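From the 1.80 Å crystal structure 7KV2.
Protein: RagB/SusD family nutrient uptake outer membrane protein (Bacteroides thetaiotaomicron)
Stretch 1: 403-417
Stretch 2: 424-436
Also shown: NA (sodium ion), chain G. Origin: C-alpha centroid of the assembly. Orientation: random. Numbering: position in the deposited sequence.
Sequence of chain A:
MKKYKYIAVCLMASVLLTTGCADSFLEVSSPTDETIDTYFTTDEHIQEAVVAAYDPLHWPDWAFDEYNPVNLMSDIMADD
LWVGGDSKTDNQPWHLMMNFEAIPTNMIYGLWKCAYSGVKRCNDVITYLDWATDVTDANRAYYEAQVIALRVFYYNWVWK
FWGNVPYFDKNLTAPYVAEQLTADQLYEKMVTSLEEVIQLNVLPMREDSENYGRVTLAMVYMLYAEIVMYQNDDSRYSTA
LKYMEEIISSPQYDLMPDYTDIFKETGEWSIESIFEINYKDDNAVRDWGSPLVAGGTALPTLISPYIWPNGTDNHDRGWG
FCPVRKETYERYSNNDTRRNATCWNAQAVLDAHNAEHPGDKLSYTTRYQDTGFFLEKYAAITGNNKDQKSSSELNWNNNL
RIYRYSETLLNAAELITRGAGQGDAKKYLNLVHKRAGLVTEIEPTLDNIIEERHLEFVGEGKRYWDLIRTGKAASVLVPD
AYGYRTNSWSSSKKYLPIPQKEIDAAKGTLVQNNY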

# COMPACT_ATOMS: atom_id res chain seq x y z
N TYR A 403 3.95 2.65 -5.66
CA TYR A 403 4.52 2.06 -6.89
C TYR A 403 6.00 2.41 -7.00
O TYR A 403 6.39 3.63 -6.96
N ARG A 404 6.81 1.35 -7.10
CA ARG A 404 8.28 1.46 -7.28
C ARG A 404 8.62 0.82 -8.62
O ARG A 404 7.93 -0.11 -9.04
N TYR A 405 9.70 1.28 -9.22
CA TYR A 405 10.12 0.81 -10.55
C TYR A 405 10.42 -0.69 -10.53
O TYR A 405 10.27 -1.31 -11.56
N SER A 406 10.87 -1.29 -9.43
CA SER A 406 11.06 -2.76 -9.41
C SER A 406 9.73 -3.47 -9.71
O SER A 406 9.74 -4.56 -10.32
N GLU A 407 8.59 -2.86 -9.36
CA GLU A 407 7.28 -3.42 -9.69
C GLU A 407 7.01 -3.30 -11.18
O GLU A 407 6.41 -4.26 -11.76
N THR A 408 7.41 -2.19 -11.79
CA THR A 408 7.33 -2.03 -13.25
C THR A 408 8.08 -3.20 -13.93
O THR A 408 7.53 -3.81 -14.84
N LEU A 409 9.33 -3.44 -13.54
CA LEU A 409 10.19 -4.47 -14.15
C LEU A 409 9.58 -5.87 -13.95
O LEU A 409 9.54 -6.67 -14.93
N LEU A 410 9.12 -6.18 -12.74
CA LEU A 410 8.54 -7.51 -12.45
C LEU A 410 7.21 -7.66 -13.19
O LEU A 410 6.93 -8.78 -13.68
N ASN A 411 6.38 -6.61 -13.24
CA ASN A 411 5.10 -6.62 -14.01
C ASN A 411 5.39 -6.98 -15.48
O ASN A 411 4.72 -7.88 -16.04
N ALA A 412 6.38 -6.29 -16.10
CA ALA A 412 6.78 -6.53 -17.51
C ALA A 412 7.29 -7.97 -17.67
O ALA A 412 6.84 -8.66 -18.57
N ALA A 413 8.21 -8.43 -16.83
CA ALA A 413 8.70 -9.84 -16.88
C ALA A 413 7.49 -10.79 -16.87
O ALA A 413 7.39 -11.70 -17.73
N GLU A 414 6.57 -10.64 -15.92
CA GLU A 414 5.44 -11.59 -15.76
C GLU A 414 4.57 -11.54 -17.02
O GLU A 414 4.17 -12.61 -17.49
N LEU A 415 4.24 -10.35 -17.50
CA LEU A 415 3.34 -10.17 -18.67
C LEU A 415 4.00 -10.81 -19.91
O LEU A 415 3.28 -11.52 -20.66
N ILE A 416 5.30 -10.61 -20.10
CA ILE A 416 6.06 -11.24 -21.22
C ILE A 416 5.94 -12.76 -21.06
O ILE A 416 5.54 -13.46 -22.03
N THR A 417 6.21 -13.27 -19.86
CA THR A 417 6.20 -14.72 -19.61
C THR A 417 4.80 -15.28 -19.85
O THR A 417 4.72 -16.46 -20.21
N ASP A 424 12.61 -8.65 -22.96
CA ASP A 424 13.63 -9.38 -22.19
C ASP A 424 13.14 -9.55 -20.75
O ASP A 424 13.64 -8.83 -19.83
N ALA A 425 12.26 -10.54 -20.53
CA ALA A 425 11.76 -10.89 -19.18
C ALA A 425 12.93 -11.27 -18.30
O ALA A 425 12.90 -10.95 -17.09
N LYS A 426 13.92 -11.99 -18.85
CA LYS A 426 15.06 -12.44 -18.04
C LYS A 426 15.84 -11.21 -17.57
O LYS A 426 16.24 -11.17 -16.38
N LYS A 427 16.07 -10.25 -18.46
CA LYS A 427 16.85 -9.05 -18.08
C LYS A 427 16.09 -8.29 -16.97
O LYS A 427 16.70 -7.94 -15.98
N TYR A 428 14.80 -8.11 -17.16
CA TYR A 428 13.96 -7.31 -16.25
C TYR A 428 13.97 -7.95 -14.87
O TYR A 428 14.21 -7.22 -13.92
N LEU A 429 13.71 -9.26 -14.78
CA LEU A 429 13.75 -10.04 -13.52
C LEU A 429 15.11 -9.89 -12.83
O LEU A 429 15.15 -9.61 -11.62
N ASN A 430 16.20 -10.02 -13.57
CA ASN A 430 17.53 -10.07 -12.96
C ASN A 430 18.00 -8.67 -12.63
O ASN A 430 18.88 -8.58 -11.77
N LEU A 431 17.43 -7.61 -13.22
CA LEU A 431 17.83 -6.23 -12.79
C LEU A 431 17.43 -6.06 -11.31
O LEU A 431 18.25 -5.59 -10.50
N VAL A 432 16.26 -6.55 -10.97
CA VAL A 432 15.73 -6.55 -9.58
C VAL A 432 16.53 -7.52 -8.70
O VAL A 432 16.95 -7.13 -7.56
N HIS A 433 16.71 -8.78 -9.13
CA HIS A 433 17.42 -9.83 -8.37
C HIS A 433 18.84 -9.35 -8.04
O HIS A 433 19.31 -9.48 -6.86
N LYS A 434 19.51 -8.78 -9.03
CA LYS A 434 20.94 -8.40 -8.88
C LYS A 434 21.06 -7.08 -8.14
O LYS A 434 22.06 -6.91 -7.47
N ARG A 435 20.05 -6.20 -8.19
CA ARG A 435 20.11 -4.94 -7.41
C ARG A 435 20.22 -5.32 -5.93
O ARG A 435 20.95 -4.65 -5.23
N ALA A 436 19.58 -6.41 -5.51
CA ALA A 436 19.58 -6.89 -4.11
C ALA A 436 20.90 -7.54 -3.67
O ALA A 436 20.99 -7.96 -2.50

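The two helices run nearly antiparallel, their N-to-C directions 147° apart and their axes 8.2 Å apart at closest approach. No hydrogen bond crosses between the stretches; the 596 Å² buried between them, both sides summed, comes from van der Waals packing, most of it by apolar side chains.

Arg404, chi1 m, points toward stretch 2, where its NH1 lies 3.7 Å from Arg435 NH2, at the edge of the Arg404 guanidinium. These are like charges; both atoms are hydrogen-bonded elsewhere in the structure. Tyr405 (t) makes no contact with the second helix; its OH instead binds the sodium ion NA at 2.8 Å, beside a water at 2.2 Å from NA. Ser406 (p) points toward stretch 2 and packs through carbon, CB lying 3.8 Å from Val432 CG2, while its OG is satisfied elsewhere. Glu407 points away.

Leu409 (m, t) points sideways yet loses 82 Å² to the contact, more than any other residue: its CD2 is 3.8 Å from Tyr428 CD1, and its CD1 is 3.9 Å from Val432 CG2. Leu410 (m, t) also starts sideways, but its end comes nearer, bringing CD2 to 3.7 Å from Leu429 CD1.

Ala412, Leu409, Ala413 and Ile416 form the hole that receives Tyr428 (m). Ala412 CB is 3.8 Å from Tyr428 CD2. At Ala413 the backbones come closest in register, its CA 4.0 Å from Ala425 CA; with methyl side chains on both residues, Ala413 CB sits 4.1 Å from Ala425 CB and 3.6 Å from Ala425 O. Glu414 points away.

Ile416 (m, t) points toward stretch 2; its CD1 lies 3.9 Å from Ala425 N, 4.0 Å from Asp424 N and 4.1 Å from Tyr428 CE2, and its CG2 is 4.0 Å from Ala425 CB. Thr417 (m) closes the contact, with OG1 3.9 Å from Ala425 CB. Nearby, Asp424 OD1 caps the second helix by accepting from Lys427 N at 3.0 Å, with an N-H...acceptor angle of 154°.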

# COMPACT_ATOMS: atom_id res chain seq x y z
CB TYR A 403 3.81 2.52 -8.15
CG TYR A 403 2.36 2.15 -8.16
CD1 TYR A 403 1.97 0.82 -8.01
CD2 TYR A 403 1.39 3.10 -8.41
CE1 TYR A 403 0.62 0.46 -8.03
CE2 TYR A 403 0.05 2.74 -8.46
CZ TYR A 403 -0.33 1.41 -8.30
OH TYR A 403 -1.67 1.12 -8.28
CB ARG A 404 9.04 0.78 -6.16
CG ARG A 404 8.68 1.34 -4.79
CD ARG A 404 9.63 0.95 -3.68
NE ARG A 404 9.56 -0.43 -3.19
CZ ARG A 404 10.42 -1.41 -3.48
NH1 ARG A 404 11.43 -1.22 -4.33
NH2 ARG A 404 10.28 -2.58 -2.90
CB TYR A 405 11.34 1.59 -10.99
CG TYR A 405 11.83 1.32 -12.40
CD1 TYR A 405 11.13 1.76 -13.50
CD2 TYR A 405 13.06 0.74 -12.61
CE1 TYR A 405 11.63 1.60 -14.78
CE2 TYR A 405 13.58 0.56 -13.88
CZ TYR A 405 12.87 1.00 -14.97
OH TYR A 405 13.43 0.85 -16.21
CB SER A 406 11.67 -3.19 -8.12
OG SER A 406 10.81 -2.90 -7.05
CB GLU A 407 6.17 -2.76 -8.89
CG GLU A 407 4.91 -3.58 -8.98
CD GLU A 407 3.75 -3.22 -8.08
OE1 GLU A 407 3.82 -2.20 -7.35
OE2 GLU A 407 2.72 -4.00 -8.16
CB THR A 408 7.93 -0.69 -13.69
OG1 THR A 408 7.36 0.38 -12.94
CG2 THR A 408 7.69 -0.45 -15.16
CB LEU A 409 11.60 -4.38 -13.56
CG LEU A 409 12.47 -3.18 -13.94
CD1 LEU A 409 13.70 -3.11 -13.06
CD2 LEU A 409 12.90 -3.20 -15.40
CB LEU A 410 8.44 -7.67 -10.94
CG LEU A 410 9.81 -7.78 -10.26
CD1 LEU A 410 9.70 -7.88 -8.73
CD2 LEU A 410 10.60 -8.97 -10.77
CB ASN A 411 4.39 -5.27 -13.97
CG ASN A 411 3.63 -4.94 -12.71
OD1 ASN A 411 3.50 -5.76 -11.80
ND2 ASN A 411 3.08 -3.73 -12.65
CB ALA A 412 7.80 -5.51 -17.94
CB ALA A 413 9.63 -10.11 -15.73
CB GLU A 414 4.59 -11.25 -14.55
CG GLU A 414 3.48 -12.23 -14.33
CD GLU A 414 2.67 -12.04 -13.07
OE1 GLU A 414 3.17 -11.34 -12.14
OE2 GLU A 414 1.55 -12.63 -13.00
CB LEU A 415 3.01 -8.69 -18.87
CG LEU A 415 2.09 -8.10 -17.81
CD1 LEU A 415 1.97 -6.59 -17.93
CD2 LEU A 415 0.74 -8.75 -17.87
CB ILE A 416 7.52 -10.76 -21.31
CG1 ILE A 416 7.62 -9.26 -21.61
CG2 ILE A 416 8.33 -11.59 -22.31
CD1 ILE A 416 8.94 -8.66 -21.25
CB THR A 417 6.75 -15.06 -18.23
OG1 THR A 417 8.14 -14.74 -18.34
CG2 THR A 417 6.55 -16.51 -17.87
CB ASP A 424 15.01 -8.73 -22.33
CG ASP A 424 16.14 -9.72 -22.04
OD1 ASP A 424 15.89 -10.78 -21.40
OD2 ASP A 424 17.28 -9.43 -22.46
CB ALA A 425 10.77 -12.01 -19.23
CB LYS A 426 15.94 -13.41 -18.80
CG LYS A 426 17.07 -13.95 -17.93
CD LYS A 426 17.75 -15.17 -18.48
CE LYS A 426 18.92 -15.57 -17.61
NZ LYS A 426 19.48 -16.86 -18.08
CB LYS A 427 17.07 -8.11 -19.27
CG LYS A 427 17.77 -6.80 -18.93
CD LYS A 427 18.24 -6.11 -20.18
CE LYS A 427 18.15 -4.60 -20.10
NZ LYS A 427 18.60 -3.97 -21.37
CB TYR A 428 12.56 -7.16 -16.82
CG TYR A 428 12.51 -6.29 -18.05
CD1 TYR A 428 13.53 -5.41 -18.37
CD2 TYR A 428 11.40 -6.31 -18.86
CE1 TYR A 428 13.45 -4.60 -19.50
CE2 TYR A 428 11.32 -5.52 -19.99
CZ TYR A 428 12.33 -4.65 -20.30
OH TYR A 428 12.20 -3.85 -21.40
CB LEU A 429 13.42 -11.50 -13.82
CG LEU A 429 13.55 -12.43 -12.63
CD1 LEU A 429 12.67 -11.93 -11.45
CD2 LEU A 429 13.16 -13.84 -13.04
CB ASN A 430 18.49 -10.94 -13.78
CG ASN A 430 18.14 -12.40 -13.57
OD1 ASN A 430 18.44 -12.97 -12.52
ND2 ASN A 430 17.44 -12.97 -14.53
CB LEU A 431 17.14 -5.19 -13.66
CG LEU A 431 17.78 -4.93 -15.03
CD1 LEU A 431 16.91 -3.98 -15.82
CD2 LEU A 431 19.18 -4.38 -14.88
CB VAL A 432 14.22 -6.86 -9.55
CG1 VAL A 432 13.73 -6.96 -8.11
CG2 VAL A 432 13.44 -5.80 -10.31
CB HIS A 433 17.38 -11.13 -9.23
CG HIS A 433 17.75 -12.38 -8.52
ND1 HIS A 433 16.84 -13.08 -7.76
CD2 HIS A 433 18.90 -13.10 -8.52
CE1 HIS A 433 17.41 -14.18 -7.30
NE2 HIS A 433 18.70 -14.21 -7.73
CB LYS A 434 21.66 -8.40 -10.23
CG LYS A 434 21.86 -9.81 -10.77
CD LYS A 434 23.04 -9.93 -11.71
CE LYS A 434 22.87 -9.02 -12.90
NZ LYS A 434 23.66 -9.50 -14.06
CB ARG A 435 18.91 -4.04 -7.68
CG ARG A 435 18.98 -2.71 -6.95
CD ARG A 435 18.30 -2.80 -5.59
NE ARG A 435 16.84 -2.91 -5.69
CZ ARG A 435 15.96 -1.92 -5.90
NH1 ARG A 435 16.36 -0.68 -6.10
NH2 ARG A 435 14.66 -2.18 -5.96
CB ALA A 436 18.41 -7.81 -3.92
NA NA G . 13.68 3.48 -17.14
O HOH W 1 15.88 3.41 -17.56